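Local coordinates for hypothetical protein BACOVA_04980 (PDB 3UFI), which is probably a fimbrial (pilus) subunit of Bacteroides ovatus that takes part in cell adhesion, at residues Ile135-Ala140 with Gly188-Thr193; Tyr63-Tyr68 with Asn99-Tyr104; Leu184-Ser189 with Ile225-Gln230. One frame throughout, in Å; residues are numbered along the deposited sequence.

Overall arrangement
The three contacts form a chain through the fold, running from interaction 2 through interaction 1 to interaction 3. Interactions 1 and 2 have centres about 11 Å apart and meet in one mixed sheet, where strand 138-146 pairs with strand 95-102. Interactions 1 and 3 have centres about 12 Å apart and share Gly188 and Ser189, where the chain enters strand 189-191; Phe137 and Phe228 also touch between them. Interactions 2 and 3 stay separate, with centres about 22 Å and nearest atoms about 9 Å apart. Along the sequence, interaction 2 closes before the other two open. Interaction 1 is thus the middle link, joining the large sheet to the small three-stranded sheet of this fimbrillin-like chain.

Interaction 1 (Ile135-Ala140 with Gly188-Thr193); sequences IDFLFA and GSFNVT
Phe137 and Phe190 make the tight half of this contact, two phenylalanines, each with its CB over the other's ring. Their planes are inclined by 22° but slid apart, with the ring centroids 4.8 Å from each other, so ring scarcely overlaps ring. What covers the ring faces instead is methylene: CB of Phe137 lies 3.7 Å from the centroid of the Phe190 ring, nearly on its normal, and CB of Phe190 lies over a face of the Phe137 ring, displaced toward the rim. The pair is a reciprocal CH-pi contact, and the rings come nearest at Phe137 CD1 and Phe190 CD2, 3.4 Å apart. CG of Phe190 is anti to its backbone N (chi1 169°); the ring beyond it reaches the other segment, where CZ stops 3.4 Å from Leu138 O and CB of Phe139 meets the ring edge.

No hydrogen bond crosses between the segments; the CA atoms of Phe137 and Phe190 are 7.4 Å apart, and side chains fill the interval. Strand 138-146 runs in the large mixed sheet, where Leu138 pairs with Tyr102, whereas strand 189-191 is the middle strand of a small antiparallel sheet, flanked by 117-118 and 197-198. The phenylalanines therefore join two different sheets, with Tyr101 and Pro103 packed beside them.

Toward Thr193 the contact thins. Val192 O lies at the edge of the Phe139 ring, 3.3 Å from CE1; CZ of that ring is 3.7 Å from Thr193 O. At Asn191 and Thr193 the bond to CB points away from the other segment, and both residues are partly exposed. Their backbone is shaped by an Asx turn: Thr193 N donates to Asn191 OD1 at 3.0 Å, in the carbonyl plane, and the same oxygen also accepts from Thr194 N.

Interaction 2 (Tyr63-Tyr68 with Asn99-Tyr104); sequences YINIQY and NAYYPY
Asn65 and Gln67 meet Tyr101 and Tyr104 at the end of strand 95-102 without a backbone-to-backbone bond between the segments, and Asn65 has left-handed backbone angles (50°/51°). Two tyrosine hydroxyls close on Asn65. Tyr101 OH donates to Asn65 OD1 at 2.6 Å, on a lone pair in the carbonyl plane, with amide and ring almost coplanar; the same hydroxyl accepts from Gln105 N, a second bond that holds it in place. Tyr104 OH donates instead to the backbone carbonyl, Asn65 O, at 2.8 Å, from somewhat above the carbonyl plane. The Asn65 ND2 group is held by Gln105 O and Ala107 O, which helps fix the rotation of the amide.

Gln67 lies across the Tyr104 ring at about a right angle. Its CB stands 3.5 Å from the ring centroid in a CH-pi contact, and its extended chain carries the amide on, stacked nearly parallel to the ring, while OE1 bonds to Arg43. An alanine in place of Tyr104 would probably leave Asn65 O without its hydroxyl donor and open a gap beside the Gln67 chain. Asn65 and Ile66 both face Val46 on the neighbouring strand, and with this backbone geometry they form a G1 beta bulge where strand 66-72 begins in the mixed sheet.

Interaction 3 (Leu184-Ser189 with Ile225-Gln230); sequences LQLEGS and IILFPQ
Gln230 grips the backbone of Gln185 with both ends of its amide. OE1 accepts from Gln185 N at 2.9 Å, and NE2 donates to Gln185 O at 2.8 Å, so a single side chain pairs with both polar backbone atoms of that residue. Each donor is tilted modestly from the carbonyl plane of its acceptor. Beside this clasp, the Phe228 ring lies flat against the chain: Gly188 C is over the ring centre, Ser189 N is nearer the rim, and Gly188 CA makes a CH-pi contact at 3.6 Å from the centroid. The absence of a side chain at Gly188 lets the ring lie this close to the backbone. On the other flank Leu227 forks between two leucines, with its CD1 3.8 Å from Leu184 CD1 and its CD2 next to Leu186 CD2.

Several groups hold these first contacts in place. NE2 of Gln230 also donates to Phe228 O at 3.0 Å, almost straight at 172° and in the amide plane, which limits rotation of the amide. CD of Gln230 is anti to CA (chi2 -169°), and the chain reaches Gln185 extended. A water molecule bridges the segments, accepting from Phe228 N and donating to Gln185 O, as that oxygen's second donor, and weakly to Leu186 O. Gln185 OE1 in turn accepts from Glu187 N at 3.3 Å, on a lone pair, a bond within the segment.

Neither segment is helical, and their touching parts run nearly perpendicular. Residues 184-189 form the loop that enters strand 189-191; Leu186 bonds through its backbone to Ile122 and Ser189 to Val198. Residues 225-230 form the loop that enters strand 230-231, with Pro229 bonded through its backbone to Ala199 and Phe228 packed on Met159.

Interaction 1 (Ile135-Ala140 with Gly188-Thr193)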
loop_
_atom_site.group_PDB
_atom_site.type_symbol
_atom_site.label_atom_id
_atom_site.label_comp_id
_atom_site.label_asym_id
_atom_site.label_seq_id
_atom_site.Cartn_x
_atom_site.Cartn_y
_atom_site.Cartn_z
ATOM N N ILE A 135 -2.518 2.693 -4.957
ATOM C CA ILE A 135 -3.004 3.151 -3.650
ATOM C C ILE A 135 -2.404 2.281 -2.535
ATOM O O ILE A 135 -2.746 2.463 -1.373
ATOM C CB ILE A 135 -4.559 3.216 -3.567
ATOM C CG1 ILE A 135 -5.216 1.853 -3.945
ATOM C CG2 ILE A 135 -5.075 4.393 -4.422
ATOM C CD1 ILE A 135 -6.651 1.627 -3.381
ATOM N N ASP A 136 -1.512 1.342 -2.891
ATOM C CA ASP A 136 -0.860 0.460 -1.924
ATOM C C ASP A 136 0.413 1.120 -1.408
ATOM O O ASP A 136 1.515 0.716 -1.762
ATOM C CB ASP A 136 -0.568 -0.901 -2.568
ATOM C CG ASP A 136 -0.179 -2.019 -1.612
ATOM O OD1 ASP A 136 -0.276 -1.813 -0.356
ATOM O OD2 ASP A 136 0.182 -3.107 -2.101
ATOM N N PHE A 137 0.243 2.146 -0.565
ATOM C CA PHE A 137 1.317 2.956 -0.019
ATOM C C PHE A 137 2.199 2.182 0.938
ATOM O O PHE A 137 1.712 1.527 1.871
ATOM C CB PHE A 137 0.774 4.217 0.649
ATOM C CG PHE A 137 0.085 5.159 -0.309
ATOM C CD1 PHE A 137 0.826 5.996 -1.144
ATOM C CD2 PHE A 137 -1.303 5.275 -0.319
ATOM C CE1 PHE A 137 0.193 6.888 -2.008
ATOM C CE2 PHE A 137 -1.937 6.184 -1.174
ATOM C CZ PHE A 137 -1.185 6.978 -2.014
ATOM N N LEU A 138 3.520 2.236 0.655
ATOM C CA LEU A 138 4.568 1.572 1.426
ATOM C C LEU A 138 5.470 2.602 2.023
ATOM O O LEU A 138 5.664 3.643 1.417
ATOM C CB LEU A 138 5.410 0.608 0.553
ATOM C CG LEU A 138 4.702 -0.375 -0.383
ATOM C CD1 LEU A 138 5.712 -1.237 -1.110
ATOM C CD2 LEU A 138 3.766 -1.274 0.363
ATOM N N PHE A 139 6.026 2.331 3.208
ATOM C CA PHE A 139 6.975 3.249 3.824
ATOM C C PHE A 139 8.114 2.472 4.442
ATOM O O PHE A 139 7.902 1.378 4.958
ATOM C CB PHE A 139 6.290 4.133 4.880
ATOM C CG PHE A 139 7.231 5.010 5.686
ATOM C CD1 PHE A 139 7.651 6.245 5.195
ATOM C CD2 PHE A 139 7.719 4.585 6.925
ATOM C CE1 PHE A 139 8.524 7.050 5.938
ATOM C CE2 PHE A 139 8.585 5.388 7.665
ATOM C CZ PHE A 139 8.986 6.615 7.167
ATOM N N ALA A 140 9.325 3.063 4.440
ATOM C CA ALA A 140 10.496 2.472 5.093
ATOM C C ALA A 140 11.356 3.564 5.679
ATOM O O ALA A 140 11.378 4.674 5.175
ATOM C CB ALA A 140 11.310 1.651 4.100
ATOM N N GLY A 188 -8.571 10.073 2.517
ATOM C CA GLY A 188 -7.510 10.037 3.502
ATOM C C GLY A 188 -6.212 10.590 2.973
ATOM O O GLY A 188 -6.175 11.243 1.926
ATOM N N SER A 189 -5.135 10.353 3.721
ATOM C CA SER A 189 -3.835 10.870 3.354
ATOM C C SER A 189 -2.719 9.945 3.796
ATOM O O SER A 189 -2.881 9.179 4.756
ATOM C CB SER A 189 -3.636 12.264 3.947
ATOM O OG SER A 189 -3.547 12.254 5.361
ATOM N N PHE A 190 -1.596 9.999 3.056
ATOM C CA PHE A 190 -0.391 9.259 3.358
ATOM C C PHE A 190 0.739 10.254 3.517
ATOM O O PHE A 190 0.961 11.088 2.641
ATOM C CB PHE A 190 -0.085 8.204 2.288
ATOM C CG PHE A 190 1.289 7.564 2.403
ATOM C CD1 PHE A 190 1.585 6.687 3.447
ATOM C CD2 PHE A 190 2.251 7.770 1.424
ATOM C CE1 PHE A 190 2.826 6.055 3.522
ATOM C CE2 PHE A 190 3.494 7.134 1.499
ATOM C CZ PHE A 190 3.768 6.267 2.543
ATOM N N ASN A 191 1.441 10.175 4.639
ATOM C CA ASN A 191 2.544 11.067 4.956
ATOM C C ASN A 191 3.859 10.342 4.623
ATOM O O ASN A 191 4.157 9.323 5.232
ATOM C CB ASN A 191 2.437 11.474 6.428
ATOM C CG ASN A 191 3.386 12.556 6.837
ATOM O OD1 ASN A 191 4.544 12.578 6.450
ATOM N ND2 ASN A 191 2.929 13.455 7.671
ATOM N N VAL A 192 4.630 10.842 3.628
ATOM C CA VAL A 192 5.867 10.152 3.187
ATOM C C VAL A 192 7.043 10.377 4.166
ATOM O O VAL A 192 8.065 9.707 4.067
ATOM C CB VAL A 192 6.285 10.522 1.728
ATOM C CG1 VAL A 192 5.116 10.365 0.763
ATOM C CG2 VAL A 192 6.893 11.925 1.646
ATOM N N THR A 193 6.898 11.324 5.081
ATOM C CA THR A 193 7.910 11.642 6.079
ATOM C C THR A 193 7.795 10.692 7.270
ATOM O O THR A 193 8.815 10.271 7.791
ATOM C CB THR A 193 7.743 13.120 6.487
ATOM O OG1 THR A 193 8.031 13.903 5.331
ATOM C CG2 THR A 193 8.677 13.544 7.626
#

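Interaction 2 (Tyr63-Tyr68 with Asn99-Tyr104)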
loop_
_atom_site.group_PDB
_atom_site.type_symbol
_atom_site.label_atom_id
_atom_site.label_comp_id
_atom_site.label_asym_id
_atom_site.label_seq_id
_atom_site.Cartn_x
_atom_site.Cartn_y
_atom_site.Cartn_z
ATOM N N TYR A 63 18.701 15.874 -1.436
ATOM C CA TYR A 63 18.256 14.503 -1.578
ATOM C C TYR A 63 16.929 14.275 -0.864
ATOM O O TYR A 63 16.839 13.624 0.185
ATOM C CB TYR A 63 19.360 13.557 -1.120
ATOM C CG TYR A 63 20.674 13.777 -1.845
ATOM C CD1 TYR A 63 20.721 13.877 -3.236
ATOM C CD2 TYR A 63 21.883 13.814 -1.147
ATOM C CE1 TYR A 63 21.937 14.018 -3.914
ATOM C CE2 TYR A 63 23.106 13.950 -1.814
ATOM C CZ TYR A 63 23.127 14.043 -3.198
ATOM O OH TYR A 63 24.323 14.162 -3.868
ATOM N N ILE A 64 15.889 14.842 -1.478
ATOM C CA ILE A 64 14.510 14.752 -1.033
ATOM C C ILE A 64 13.677 14.163 -2.171
ATOM O O ILE A 64 13.770 14.664 -3.284
ATOM C CB ILE A 64 13.992 16.150 -0.598
ATOM C CG1 ILE A 64 14.836 16.735 0.555
ATOM C CG2 ILE A 64 12.494 16.109 -0.246
ATOM C CD1 ILE A 64 14.629 18.259 0.767
ATOM N N ASN A 65 12.882 13.100 -1.906
ATOM C CA ASN A 65 11.987 12.511 -2.907
ATOM C C ASN A 65 12.728 12.225 -4.246
ATOM O O ASN A 65 12.275 12.611 -5.318
ATOM C CB ASN A 65 10.790 13.472 -3.147
ATOM C CG ASN A 65 9.620 12.859 -3.851
ATOM O OD1 ASN A 65 9.187 11.760 -3.521
ATOM N ND2 ASN A 65 9.054 13.576 -4.815
ATOM N N ILE A 66 13.859 11.536 -4.166
ATOM C CA ILE A 66 14.644 11.179 -5.345
ATOM C C ILE A 66 14.033 9.907 -5.890
ATOM O O ILE A 66 13.903 8.953 -5.144
ATOM C CB ILE A 66 16.169 11.047 -5.028
ATOM C CG1 ILE A 66 16.737 12.341 -4.377
ATOM C CG2 ILE A 66 16.974 10.610 -6.273
ATOM C CD1 ILE A 66 16.589 13.703 -5.188
ATOM N N GLN A 67 13.658 9.894 -7.179
ATOM C CA GLN A 67 13.029 8.717 -7.771
ATOM C C GLN A 67 14.049 7.626 -8.125
ATOM O O GLN A 67 15.054 7.910 -8.754
ATOM C CB GLN A 67 12.214 9.097 -9.022
ATOM C CG GLN A 67 11.302 7.936 -9.470
ATOM C CD GLN A 67 10.579 8.179 -10.761
ATOM O OE1 GLN A 67 9.713 7.414 -11.142
ATOM N NE2 GLN A 67 10.914 9.230 -11.477
ATOM N N TYR A 68 13.752 6.385 -7.711
ATOM C CA TYR A 68 14.477 5.147 -8.001
ATOM C C TYR A 68 13.480 4.179 -8.640
ATOM O O TYR A 68 12.292 4.219 -8.327
ATOM C CB TYR A 68 15.129 4.529 -6.736
ATOM C CG TYR A 68 16.390 5.232 -6.283
ATOM C CD1 TYR A 68 16.337 6.478 -5.659
ATOM C CD2 TYR A 68 17.641 4.659 -6.486
ATOM C CE1 TYR A 68 17.503 7.133 -5.248
ATOM C CE2 TYR A 68 18.811 5.311 -6.098
ATOM C CZ TYR A 68 18.737 6.555 -5.494
ATOM O OH TYR A 68 19.883 7.160 -5.069
ATOM N N ASN A 99 14.561 7.792 4.496
ATOM C CA ASN A 99 13.162 7.354 4.397
ATOM C C ASN A 99 12.859 7.004 2.977
ATOM O O ASN A 99 13.461 7.599 2.080
ATOM C CB ASN A 99 12.171 8.456 4.835
ATOM C CG ASN A 99 12.348 9.000 6.212
ATOM O OD1 ASN A 99 12.509 8.265 7.187
ATOM N ND2 ASN A 99 12.261 10.311 6.322
ATOM N N ALA A 100 11.926 6.100 2.738
ATOM C CA ALA A 100 11.537 5.799 1.374
ATOM C C ALA A 100 10.063 5.451 1.342
ATOM O O ALA A 100 9.505 5.052 2.359
ATOM C CB ALA A 100 12.395 4.669 0.806
ATOM N N TYR A 101 9.412 5.654 0.188
ATOM C CA TYR A 101 7.995 5.326 0.071
ATOM C C TYR A 101 7.701 4.880 -1.342
ATOM O O TYR A 101 8.450 5.179 -2.254
ATOM C CB TYR A 101 7.111 6.530 0.472
ATOM C CG TYR A 101 7.055 7.574 -0.618
ATOM C CD1 TYR A 101 8.060 8.535 -0.744
ATOM C CD2 TYR A 101 6.049 7.549 -1.585
ATOM C CE1 TYR A 101 8.048 9.456 -1.782
ATOM C CE2 TYR A 101 6.035 8.465 -2.636
ATOM C CZ TYR A 101 7.039 9.415 -2.731
ATOM O OH TYR A 101 7.036 10.318 -3.768
ATOM N N TYR A 102 6.599 4.177 -1.511
ATOM C CA TYR A 102 6.061 3.703 -2.779
ATOM C C TYR A 102 4.558 4.014 -2.776
ATOM O O TYR A 102 3.965 3.901 -1.714
ATOM C CB TYR A 102 6.321 2.177 -2.929
ATOM C CG TYR A 102 5.497 1.515 -4.017
ATOM C CD1 TYR A 102 4.181 1.106 -3.777
ATOM C CD2 TYR A 102 6.010 1.344 -5.305
ATOM C CE1 TYR A 102 3.390 0.577 -4.794
ATOM C CE2 TYR A 102 5.224 0.810 -6.330
ATOM C CZ TYR A 102 3.914 0.442 -6.071
ATOM O OH TYR A 102 3.145 -0.111 -7.059
ATOM N N PRO A 103 3.879 4.310 -3.910
ATOM C CA PRO A 103 4.419 4.578 -5.258
ATOM C C PRO A 103 4.928 6.014 -5.362
ATOM O O PRO A 103 4.269 6.964 -4.895
ATOM C CB PRO A 103 3.208 4.339 -6.189
ATOM C CG PRO A 103 1.971 4.304 -5.306
ATOM C CD PRO A 103 2.415 4.522 -3.871
ATOM N N TYR A 104 6.080 6.186 -6.023
ATOM C CA TYR A 104 6.638 7.516 -6.239
ATOM C C TYR A 104 5.661 8.473 -6.916
ATOM O O TYR A 104 4.956 8.101 -7.852
ATOM C CB TYR A 104 7.882 7.442 -7.146
ATOM C CG TYR A 104 8.582 8.780 -7.282
ATOM C CD1 TYR A 104 9.474 9.217 -6.312
ATOM C CD2 TYR A 104 8.328 9.623 -8.371
ATOM C CE1 TYR A 104 10.116 10.447 -6.417
ATOM C CE2 TYR A 104 8.952 10.869 -8.478
ATOM C CZ TYR A 104 9.875 11.255 -7.511
ATOM O OH TYR A 104 10.525 12.450 -7.547
#

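Interaction 3 (Leu184-Ser189 with Ile225-Gln230)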
loop_
_atom_site.group_PDB
_atom_site.type_symbol
_atom_site.label_atom_id
_atom_site.label_comp_id
_atom_site.label_asym_id
_atom_site.label_seq_id
_atom_site.Cartn_x
_atom_site.Cartn_y
_atom_site.Cartn_z
ATOM N N LEU A 184 -18.201 3.982 4.439
ATOM C CA LEU A 184 -16.781 3.966 4.818
ATOM C C LEU A 184 -16.162 5.333 4.548
ATOM O O LEU A 184 -16.640 6.051 3.665
ATOM C CB LEU A 184 -16.003 2.885 4.049
ATOM C CG LEU A 184 -16.339 1.433 4.361
ATOM C CD1 LEU A 184 -15.793 0.528 3.269
ATOM C CD2 LEU A 184 -15.803 1.025 5.727
ATOM N N GLN A 185 -15.093 5.699 5.279
ATOM C CA GLN A 185 -14.410 6.954 4.985
ATOM C C GLN A 185 -13.438 6.665 3.822
ATOM O O GLN A 185 -12.431 5.976 3.999
ATOM C CB GLN A 185 -13.714 7.546 6.227
ATOM C CG GLN A 185 -12.895 8.810 5.914
ATOM C CD GLN A 185 -13.673 10.014 5.393
ATOM O OE1 GLN A 185 -13.763 10.258 4.173
ATOM N NE2 GLN A 185 -14.161 10.841 6.314
ATOM N N LEU A 186 -13.779 7.159 2.621
ATOM C CA LEU A 186 -13.025 6.884 1.403
ATOM C C LEU A 186 -11.865 7.843 1.173
ATOM O O LEU A 186 -10.904 7.501 0.475
ATOM C CB LEU A 186 -13.978 6.883 0.207
ATOM C CG LEU A 186 -15.144 5.859 0.301
ATOM C CD1 LEU A 186 -15.983 5.879 -0.959
ATOM C CD2 LEU A 186 -14.631 4.449 0.565
ATOM N N GLU A 187 -11.915 9.007 1.807
ATOM C CA GLU A 187 -10.837 9.974 1.682
ATOM C C GLU A 187 -9.829 9.825 2.826
ATOM O O GLU A 187 -10.202 9.579 3.969
ATOM C CB GLU A 187 -11.426 11.396 1.665
ATOM C CG GLU A 187 -10.452 12.467 1.201
ATOM C CD GLU A 187 -10.977 13.891 1.240
ATOM O OE1 GLU A 187 -12.205 14.081 1.406
ATOM O OE2 GLU A 187 -10.154 14.821 1.080
ATOM N N GLY A 188 -8.571 10.073 2.517
ATOM C CA GLY A 188 -7.510 10.037 3.502
ATOM C C GLY A 188 -6.212 10.590 2.973
ATOM O O GLY A 188 -6.175 11.243 1.926
ATOM N N SER A 189 -5.135 10.353 3.721
ATOM C CA SER A 189 -3.835 10.870 3.354
ATOM C C SER A 189 -2.719 9.945 3.796
ATOM O O SER A 189 -2.881 9.179 4.756
ATOM C CB SER A 189 -3.636 12.264 3.947
ATOM O OG SER A 189 -3.547 12.254 5.361
ATOM N N ILE A 225 -10.277 -4.873 -0.979
ATOM C CA ILE A 225 -10.411 -3.426 -1.014
ATOM C C ILE A 225 -9.308 -2.815 -0.174
ATOM O O ILE A 225 -9.278 -3.023 1.042
ATOM C CB ILE A 225 -11.832 -2.945 -0.532
ATOM C CG1 ILE A 225 -12.972 -3.615 -1.312
ATOM C CG2 ILE A 225 -11.978 -1.426 -0.594
ATOM C CD1 ILE A 225 -13.807 -4.500 -0.497
ATOM N N ILE A 226 -8.420 -2.044 -0.806
ATOM C CA ILE A 226 -7.404 -1.288 -0.068
ATOM C C ILE A 226 -8.042 0.066 0.308
ATOM O O ILE A 226 -8.603 0.742 -0.549
ATOM C CB ILE A 226 -6.061 -1.143 -0.839
ATOM C CG1 ILE A 226 -5.332 -2.489 -0.919
ATOM C CG2 ILE A 226 -5.167 -0.057 -0.195
ATOM C CD1 ILE A 226 -3.964 -2.446 -1.687
ATOM N N LEU A 227 -7.969 0.437 1.586
ATOM C CA LEU A 227 -8.548 1.661 2.140
ATOM C C LEU A 227 -7.572 2.359 3.031
ATOM O O LEU A 227 -6.625 1.732 3.489
ATOM C CB LEU A 227 -9.772 1.293 3.043
ATOM C CG LEU A 227 -11.050 0.777 2.421
ATOM C CD1 LEU A 227 -12.006 0.377 3.497
ATOM C CD2 LEU A 227 -11.721 1.846 1.552
ATOM N N PHE A 228 -7.879 3.606 3.416
ATOM C CA PHE A 228 -7.096 4.270 4.430
ATOM C C PHE A 228 -7.469 3.684 5.789
ATOM O O PHE A 228 -8.651 3.397 6.024
ATOM C CB PHE A 228 -7.285 5.797 4.405
ATOM C CG PHE A 228 -6.522 6.452 3.282
ATOM C CD1 PHE A 228 -5.155 6.691 3.392
ATOM C CD2 PHE A 228 -7.175 6.857 2.118
ATOM C CE1 PHE A 228 -4.443 7.273 2.339
ATOM C CE2 PHE A 228 -6.467 7.455 1.070
ATOM C CZ PHE A 228 -5.105 7.665 1.188
ATOM N N PRO A 229 -6.474 3.439 6.669
ATOM C CA PRO A 229 -6.782 2.905 8.007
ATOM C C PRO A 229 -7.821 3.769 8.725
ATOM O O PRO A 229 -7.766 4.994 8.656
ATOM C CB PRO A 229 -5.410 2.943 8.717
ATOM C CG PRO A 229 -4.436 2.801 7.607
ATOM C CD PRO A 229 -5.014 3.662 6.518
ATOM N N GLN A 230 -8.778 3.123 9.394
ATOM C CA GLN A 230 -9.904 3.797 10.051
ATOM C C GLN A 230 -10.673 2.879 10.971
ATOM O O GLN A 230 -10.745 1.670 10.750
ATOM C CB GLN A 230 -10.902 4.324 8.968
ATOM C CG GLN A 230 -11.573 3.210 8.122
ATOM C CD GLN A 230 -12.305 3.747 6.930
ATOM O OE1 GLN A 230 -13.501 3.983 6.992
ATOM N NE2 GLN A 230 -11.601 3.993 5.828
HETATM O O HOH W 1 -10.230 5.193 2.507
#